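Local coordinates for ABC transporter, periplasmic substrate-binding protein (Thermotoga maritima, PDB 2HPG) that probably binds a small solute in the periplasm and delivers it to a tripartite ATP-independent (TRAP) transporter, at residues R142-N147 with E171-L176; L202-V207 with M281-A286. All coordinates share one frame; numbering follows the deposited sequence.

Contact 1. Residues R142-N147 with E171-L176; sequences RHFVTN and ESIRSL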
ATOM      1  N   ARG A 142      -6.335  -2.030   6.869  1.00 14.82           N
ATOM      2  CA  ARG A 142      -7.244  -2.999   6.316  1.00 15.18           C
ATOM      3  C   ARG A 142      -7.781  -3.874   7.427  1.00 14.72           C
ATOM      4  O   ARG A 142      -7.071  -4.192   8.397  1.00 13.08           O
ATOM      5  CB  ARG A 142      -6.524  -3.815   5.243  1.00 15.11           C
ATOM      6  CG  ARG A 142      -6.244  -2.956   4.032  1.00 16.25           C
ATOM      7  CD  ARG A 142      -5.245  -3.514   3.084  1.00 18.11           C
ATOM      8  NE  ARG A 142      -5.749  -4.644   2.300  1.00 20.25           N
ATOM      9  CZ  ARG A 142      -6.009  -4.647   0.989  1.00 18.76           C
ATOM     10  NH1 ARG A 142      -5.846  -3.575   0.245  1.00 18.50           N
ATOM     11  NH2 ARG A 142      -6.405  -5.773   0.413  1.00 19.77           N
ATOM     12  N   HIS A 143      -9.057  -4.245   7.285  1.00 13.72           N
ATOM     13  CA  HIS A 143      -9.799  -5.001   8.299  1.00 13.33           C
ATOM     14  C   HIS A 143     -10.507  -6.138   7.588  1.00 12.61           C
ATOM     15  O   HIS A 143     -10.666  -6.078   6.385  1.00 12.17           O
ATOM     16  CB  HIS A 143     -10.837  -4.079   8.974  1.00 14.25           C
ATOM     17  CG  HIS A 143     -10.239  -2.874   9.642  1.00 11.40           C
ATOM     18  ND1 HIS A 143      -9.278  -2.970  10.624  1.00 12.52           N
ATOM     19  CD2 HIS A 143     -10.464  -1.549   9.458  1.00 12.19           C
ATOM     20  CE1 HIS A 143      -8.924  -1.752  11.009  1.00 13.92           C
ATOM     21  NE2 HIS A 143      -9.646  -0.872  10.332  1.00 12.62           N
ATOM     22  N   PHE A 144     -10.916  -7.172   8.302  1.00 13.03           N
ATOM     23  CA  PHE A 144     -11.632  -8.279   7.665  1.00 13.36           C
ATOM     24  C   PHE A 144     -13.086  -7.899   7.345  1.00 13.49           C
ATOM     25  O   PHE A 144     -13.730  -7.265   8.171  1.00 13.21           O
ATOM     26  CB  PHE A 144     -11.614  -9.508   8.556  1.00 14.38           C
ATOM     27  CG  PHE A 144     -10.297 -10.221   8.566  1.00 14.20           C
ATOM     28  CD1 PHE A 144      -9.931 -11.022   7.508  1.00 15.88           C
ATOM     29  CD2 PHE A 144      -9.421 -10.054   9.602  1.00 16.24           C
ATOM     30  CE1 PHE A 144      -8.713 -11.683   7.501  1.00 16.61           C
ATOM     31  CE2 PHE A 144      -8.212 -10.704   9.611  1.00 16.17           C
ATOM     32  CZ  PHE A 144      -7.856 -11.516   8.548  1.00 16.30           C
ATOM     33  N   VAL A 145     -13.578  -8.326   6.176  1.00 13.67           N
ATOM     34  CA  VAL A 145     -14.937  -8.046   5.734  1.00 14.40           C
ATOM     35  C   VAL A 145     -15.543  -9.418   5.478  1.00 14.95           C
ATOM     36  O   VAL A 145     -15.120 -10.125   4.569  1.00 14.24           O
ATOM     37  CB  VAL A 145     -15.023  -7.204   4.441  1.00 14.58           C
ATOM     38  CG1 VAL A 145     -16.401  -6.462   4.396  1.00 12.89           C
ATOM     39  CG2 VAL A 145     -13.873  -6.194   4.333  1.00 14.46           C
ATOM     40  N   THR A 146     -16.511  -9.797   6.308  1.00 17.16           N
ATOM     41  CA  THR A 146     -16.998 -11.176   6.380  1.00 17.49           C
ATOM     42  C   THR A 146     -18.501 -11.229   6.719  1.00 18.69           C
ATOM     43  O   THR A 146     -19.121 -10.206   6.946  1.00 19.58           O
ATOM     44  CB  THR A 146     -16.260 -11.919   7.495  1.00 17.88           C
ATOM     45  OG1 THR A 146     -16.528 -11.259   8.743  1.00 19.35           O
ATOM     46  CG2 THR A 146     -14.710 -11.954   7.251  1.00 15.26           C
ATOM     47  N   ASN A 147     -19.073 -12.433   6.724  1.00 19.70           N
ATOM     48  CA  ASN A 147     -20.440 -12.636   7.231  1.00 20.39           C
ATOM     49  C   ASN A 147     -20.413 -13.388   8.576  1.00 21.27           C
ATOM     50  O   ASN A 147     -21.410 -13.982   8.983  1.00 21.53           O
ATOM     51  CB  ASN A 147     -21.325 -13.348   6.194  1.00 19.93           C
ATOM     52  CG  ASN A 147     -21.895 -12.395   5.166  1.00 20.37           C
ATOM     53  OD1 ASN A 147     -22.389 -11.311   5.507  1.00 19.10           O
ATOM     54  ND2 ASN A 147     -21.809 -12.775   3.895  1.00 19.57           N
ATOM     55  N   GLU A 171       0.617 -15.144   2.439  1.00 21.45           N
ATOM     56  CA  GLU A 171       1.233 -15.780   3.611  1.00 21.92           C
ATOM     57  C   GLU A 171       0.805 -15.130   4.908  1.00 21.80           C
ATOM     58  O   GLU A 171       0.638 -15.812   5.896  1.00 22.02           O
ATOM     59  CB  GLU A 171       2.755 -15.702   3.510  1.00 22.95           C
ATOM     60  CG  GLU A 171       3.316 -16.467   2.333  1.00 26.51           C
ATOM     61  CD  GLU A 171       3.246 -17.960   2.517  1.00 30.68           C
ATOM     62  OE1 GLU A 171       3.133 -18.420   3.682  1.00 31.35           O
ATOM     63  OE2 GLU A 171       3.296 -18.678   1.483  1.00 35.59           O
ATOM     64  N   SER A 172       0.648 -13.810   4.898  1.00 21.72           N
ATOM     65  CA  SER A 172       0.123 -13.078   6.045  1.00 21.79           C
ATOM     66  C   SER A 172      -1.289 -13.549   6.443  1.00 21.97           C
ATOM     67  O   SER A 172      -1.523 -13.907   7.601  1.00 21.92           O
ATOM     68  CB  SER A 172       0.113 -11.579   5.746  1.00 21.97           C
ATOM     69  OG  SER A 172       1.431 -11.061   5.766  1.00 20.90           O
ATOM     70  N   ILE A 173      -2.213 -13.552   5.484  1.00 21.79           N
ATOM     71  CA  ILE A 173      -3.599 -13.952   5.748  1.00 21.75           C
ATOM     72  C   ILE A 173      -3.701 -15.417   6.141  1.00 22.50           C
ATOM     73  O   ILE A 173      -4.514 -15.798   7.014  1.00 22.77           O
ATOM     74  CB  ILE A 173      -4.519 -13.651   4.539  1.00 21.56           C
ATOM     75  CG1 ILE A 173      -4.652 -12.133   4.332  1.00 20.30           C
ATOM     76  CG2 ILE A 173      -5.887 -14.277   4.725  1.00 20.58           C
ATOM     77  CD1 ILE A 173      -4.995 -11.346   5.587  1.00 19.41           C
ATOM     78  N   ARG A 174      -2.864 -16.241   5.520  1.00 22.70           N
ATOM     79  CA  ARG A 174      -2.739 -17.649   5.927  1.00 23.27           C
ATOM     80  C   ARG A 174      -2.246 -17.802   7.369  1.00 22.77           C
ATOM     81  O   ARG A 174      -2.767 -18.606   8.117  1.00 22.48           O
ATOM     82  CB  ARG A 174      -1.818 -18.404   4.966  1.00 23.04           C
ATOM     83  CG  ARG A 174      -1.749 -19.887   5.212  1.00 23.51           C
ATOM     84  CD  ARG A 174      -0.916 -20.553   4.135  1.00 25.75           C
ATOM     85  NE  ARG A 174      -0.610 -21.957   4.425  1.00 30.22           N
ATOM     86  CZ  ARG A 174       0.395 -22.375   5.204  1.00 31.66           C
ATOM     87  NH1 ARG A 174       1.185 -21.506   5.818  1.00 32.95           N
ATOM     88  NH2 ARG A 174       0.611 -23.683   5.383  1.00 30.85           N
ATOM     89  N   SER A 175      -1.244 -17.029   7.761  1.00 22.84           N
ATOM     90  CA  SER A 175      -0.705 -17.133   9.110  1.00 23.42           C
ATOM     91  C   SER A 175      -1.697 -16.666  10.193  1.00 23.56           C
ATOM     92  O   SER A 175      -1.666 -17.171  11.320  1.00 23.57           O
ATOM     93  CB  SER A 175       0.593 -16.342   9.223  1.00 23.92           C
ATOM     94  OG  SER A 175       0.302 -14.963   9.337  1.00 26.27           O
ATOM     95  N   LEU A 176      -2.568 -15.709   9.853  1.00 23.38           N
ATOM     96  CA  LEU A 176      -3.624 -15.234  10.775  1.00 22.88           C
ATOM     97  C   LEU A 176      -4.717 -16.267  11.017  1.00 22.94           C
ATOM     98  O   LEU A 176      -5.398 -16.225  12.042  1.00 23.71           O
ATOM     99  CB  LEU A 176      -4.254 -13.943  10.255  1.00 22.50           C
ATOM    100  CG  LEU A 176      -3.315 -12.744  10.199  1.00 22.62           C
ATOM    101  CD1 LEU A 176      -4.064 -11.455   9.842  1.00 21.97           C
ATOM    102  CD2 LEU A 176      -2.566 -12.593  11.501  1.00 20.87           C
TER

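Contact 2. Residues L202-V207 with M281-A286; sequences LTYANV and MAVIPA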
ATOM      1  N   LEU A 202     -10.059  -5.340   3.632  1.00 13.22           N
ATOM      2  CA  LEU A 202     -10.083  -4.109   2.842  1.00 13.18           C
ATOM      3  C   LEU A 202     -10.164  -2.896   3.758  1.00 12.55           C
ATOM      4  O   LEU A 202     -10.355  -3.024   4.952  1.00 11.52           O
ATOM      5  CB  LEU A 202     -11.315  -4.102   1.915  1.00 14.20           C
ATOM      6  CG  LEU A 202     -11.376  -5.133   0.780  1.00 13.61           C
ATOM      7  CD1 LEU A 202     -12.760  -5.120   0.106  1.00 15.13           C
ATOM      8  CD2 LEU A 202     -10.288  -4.940  -0.284  1.00 10.69           C
ATOM      9  N   THR A 203     -10.024  -1.706   3.177  1.00 13.61           N
ATOM     10  CA  THR A 203     -10.325  -0.469   3.867  1.00 13.54           C
ATOM     11  C   THR A 203     -11.826  -0.169   3.764  1.00 14.88           C
ATOM     12  O   THR A 203     -12.508  -0.762   2.948  1.00 15.42           O
ATOM     13  CB  THR A 203      -9.601   0.676   3.196  1.00 13.68           C
ATOM     14  OG1 THR A 203     -10.143   0.842   1.891  1.00 12.67           O
ATOM     15  CG2 THR A 203      -8.100   0.368   3.108  1.00 12.15           C
ATOM     16  N   TYR A 204     -12.324   0.753   4.593  1.00 14.96           N
ATOM     17  CA  TYR A 204     -13.735   1.131   4.565  1.00 15.53           C
ATOM     18  C   TYR A 204     -14.108   1.796   3.226  1.00 15.30           C
ATOM     19  O   TYR A 204     -15.215   1.621   2.723  1.00 15.67           O
ATOM     20  CB  TYR A 204     -14.053   2.074   5.737  1.00 15.82           C
ATOM     21  CG  TYR A 204     -14.258   1.400   7.102  1.00 15.65           C
ATOM     22  CD1 TYR A 204     -15.460   0.800   7.420  1.00 14.53           C
ATOM     23  CD2 TYR A 204     -13.255   1.404   8.076  1.00 15.41           C
ATOM     24  CE1 TYR A 204     -15.678   0.258   8.648  1.00 15.24           C
ATOM     25  CE2 TYR A 204     -13.469   0.835   9.323  1.00 14.95           C
ATOM     26  CZ  TYR A 204     -14.681   0.249   9.591  1.00 16.23           C
ATOM     27  OH  TYR A 204     -14.954  -0.351  10.809  1.00 15.87           O
ATOM     28  N   ALA A 205     -13.195   2.574   2.654  1.00 16.59           N
ATOM     29  CA  ALA A 205     -13.406   3.177   1.319  1.00 16.28           C
ATOM     30  C   ALA A 205     -13.624   2.101   0.257  1.00 16.75           C
ATOM     31  O   ALA A 205     -14.535   2.200  -0.556  1.00 16.09           O
ATOM     32  CB  ALA A 205     -12.214   4.060   0.940  1.00 17.05           C
ATOM     33  N   ASN A 206     -12.773   1.075   0.265  1.00 16.89           N
ATOM     34  CA  ASN A 206     -12.903  -0.041  -0.685  1.00 16.74           C
ATOM     35  C   ASN A 206     -14.258  -0.708  -0.510  1.00 16.31           C
ATOM     36  O   ASN A 206     -14.965  -0.996  -1.484  1.00 17.12           O
ATOM     37  CB  ASN A 206     -11.855  -1.136  -0.418  1.00 16.47           C
ATOM     38  CG  ASN A 206     -10.422  -0.723  -0.729  1.00 19.71           C
ATOM     39  OD1 ASN A 206     -10.157   0.182  -1.527  1.00 23.02           O
ATOM     40  ND2 ASN A 206      -9.480  -1.398  -0.084  1.00 17.21           N
ATOM     41  N   VAL A 207     -14.612  -0.995   0.741  1.00 15.57           N
ATOM     42  CA  VAL A 207     -15.872  -1.685   1.032  1.00 15.33           C
ATOM     43  C   VAL A 207     -17.047  -0.818   0.603  1.00 16.07           C
ATOM     44  O   VAL A 207     -17.981  -1.298  -0.039  1.00 17.09           O
ATOM     45  CB  VAL A 207     -16.015  -2.038   2.523  1.00 14.85           C
ATOM     46  CG1 VAL A 207     -17.440  -2.569   2.826  1.00 14.33           C
ATOM     47  CG2 VAL A 207     -14.935  -3.062   2.937  1.00 14.08           C
HETATM   48  N   MSE A 281     -23.903  -2.180   8.110  1.00 19.90           N
HETATM   49  CA  MSE A 281     -22.835  -3.092   8.499  1.00 20.41           C
HETATM   50  C   MSE A 281     -22.646  -3.088  10.002  1.00 19.96           C
HETATM   51  O   MSE A 281     -22.867  -2.073  10.661  1.00 20.33           O
HETATM   52  CB  MSE A 281     -21.521  -2.718   7.829  1.00 20.25           C
HETATM   53  CG  MSE A 281     -21.541  -2.888   6.330  1.00 21.90           C
HETATM   54 SE   MSE A 281     -19.711  -2.875   5.687  0.75 21.68          SE
HETATM   55  CE  MSE A 281     -19.170  -4.719   6.092  1.00 16.98           C
ATOM     56  N   ALA A 282     -22.226  -4.233  10.535  1.00 18.97           N
ATOM     57  CA  ALA A 282     -21.868  -4.364  11.934  1.00 18.45           C
ATOM     58  C   ALA A 282     -20.367  -4.289  12.077  1.00 18.47           C
ATOM     59  O   ALA A 282     -19.656  -5.085  11.479  1.00 19.36           O
ATOM     60  CB  ALA A 282     -22.352  -5.687  12.476  1.00 19.21           C
ATOM     61  N   VAL A 283     -19.888  -3.329  12.860  1.00 18.06           N
ATOM     62  CA  VAL A 283     -18.455  -3.175  13.118  1.00 17.56           C
ATOM     63  C   VAL A 283     -18.107  -3.887  14.396  1.00 18.28           C
ATOM     64  O   VAL A 283     -18.748  -3.658  15.409  1.00 19.20           O
ATOM     65  CB  VAL A 283     -18.080  -1.698  13.256  1.00 17.13           C
ATOM     66  CG1 VAL A 283     -16.617  -1.544  13.639  1.00 15.78           C
ATOM     67  CG2 VAL A 283     -18.355  -0.998  11.965  1.00 15.61           C
ATOM     68  N   ILE A 284     -17.105  -4.772  14.350  1.00 18.75           N
ATOM     69  CA  ILE A 284     -16.505  -5.346  15.541  1.00 18.39           C
ATOM     70  C   ILE A 284     -15.291  -4.484  15.870  1.00 18.91           C
ATOM     71  O   ILE A 284     -14.293  -4.549  15.166  1.00 18.66           O
ATOM     72  CB  ILE A 284     -16.060  -6.793  15.317  1.00 18.16           C
ATOM     73  CG1 ILE A 284     -17.218  -7.625  14.748  1.00 18.48           C
ATOM     74  CG2 ILE A 284     -15.567  -7.387  16.615  1.00 17.63           C
ATOM     75  CD1 ILE A 284     -18.449  -7.652  15.626  1.00 19.54           C
ATOM     76  N   PRO A 285     -15.390  -3.627  16.906  1.00 19.68           N
ATOM     77  CA  PRO A 285     -14.345  -2.638  17.144  1.00 20.03           C
ATOM     78  C   PRO A 285     -13.049  -3.289  17.586  1.00 20.52           C
ATOM     79  O   PRO A 285     -13.059  -4.434  18.036  1.00 20.05           O
ATOM     80  CB  PRO A 285     -14.901  -1.763  18.284  1.00 19.95           C
ATOM     81  CG  PRO A 285     -16.235  -2.271  18.604  1.00 19.47           C
ATOM     82  CD  PRO A 285     -16.472  -3.552  17.904  1.00 19.93           C
ATOM     83  N   ALA A 286     -11.951  -2.557  17.452  1.00 21.72           N
ATOM     84  CA  ALA A 286     -10.623  -3.093  17.759  1.00 23.30           C
ATOM     85  C   ALA A 286     -10.562  -3.586  19.204  1.00 24.94           C
ATOM     86  O   ALA A 286     -10.082  -4.691  19.484  1.00 25.95           O
ATOM     87  CB  ALA A 286      -9.534  -2.025  17.487  1.00 23.10           C
TER

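Contact 1. Residues R142-N147 with E171-L176
Phe-144 reaches from the strand 130-146 to Ile-173 and Leu-176 on the helix 167-176, a helix-on-sheet contact in the alpha/beta architecture of periplasmic binding proteins. It illustrates how an aromatic ring and two aliphatic side chains together bridge the gap between strand and helix: the CA atoms of Phe-144 and Ile-173 are 10.0 Å apart.

From CA the CB of Phe-144 already heads for the helix. CG lies anti to the carbonyl carbon (chi1 -76°), and the ring extends onward so that its far end does the touching. CE1 comes to 4.2 Å from Ile-173 CD1, and CZ then meets both helix residues. Ile-173 CD1 is 4.1 Å from CZ, approaching the ring obliquely from the opposite direction, whereas Leu-176 CD1 lies 4.0 Å from CZ near the ring plane, at its edge. The tip of the ring therefore abuts two methyl groups of the helix, both ahead of CZ, and the join is wholly apolar and buried. Beside it, the ring of His-224 meets that of Phe-144 with the planes inclined at about 35°, and Leu-156 touches the same side chain.

On the helix, Ser-172 O serves two donors within one turn. Leu-176 N reaches it in the regular backbone bond, and Ser-175 OG adds a second at 2.7 Å, lying 22° off the plane of that carbonyl.

Contact 2. Residues L202-V207 with M281-A286
The capped N-terminus of the short helix 204-209 packs here against the strand 282-284, through two separate pairs: Tyr-204 with Val-283, and Val-207 with Met-281, a selenomethionine. The arrangement exemplifies how the first turn of a helix can be fixed by polar bonds at its start while its side chains pack against a strand far along the chain.

Tyr-204 and Val-283 cross at about a right angle, and the phenol oxygen reaches both branches of the valine. OH of Tyr-204 lies 3.5 Å from Val-283 CG1 and 3.6 Å from Val-283 CG2, while CG2 also sits at the ring edge, near its plane. The hydroxyl is not left to these methyls alone, because it is hydrogen-bonded to Glu-221 OE2. That bond probably helps to hold the phenol oxygen against the two valine methyls.

One helical turn on, the second pair meets tip to tip. Val-207 CG1, anti to the backbone N (chi1 171°), comes to 3.7 Å from Met-281 SE. The selenomethionine chain runs extended at chi2 (-164°), which carries SE out to Val-207 CG1; the bend at chi3 only turns the terminal CE away from the line of the chain.

Thr-203 is the N-cap: its OG1 accepts from Asn-206 N at 3.1 Å, with a fairly straight N-H...O angle of 164°. The carboxylate of Glu-269 also takes the backbone N-H groups of Tyr-204 and Ala-205, an interaction that probably suits the positive end of the helix dipole. Glu-269 belongs to the long helix 243-278, whose Tyr-272 and Lys-273 touch Tyr-204, while the strand 218-234 pairs in parallel with 282-284 and sends Met-219 against both Tyr-204 and Val-207.

In the fold
Contact 1 closes along the chain before contact 2 opens, yet their centres lie only 12 Å apart, and both reach the same mixed sheet. The strand 130-146 connects them by alternation: Phe-144 serves contact 1, while its neighbours turn to contact 2. Val-145 CG2 packs 3.6 Å from Val-207 CG2, and Val-145 CG1 lies 3.7 Å from Met-281 CE. His-143 O and Leu-202 N, 2.9 Å apart, probably form a hydrogen bond between the strands 130-146 and 199-202. Helices 167-176 and 204-209 thus pack on one sheet, of which 282-284 is itself a strand, illustrating how segments far apart in sequence come together in one part of a solute-binding protein fold.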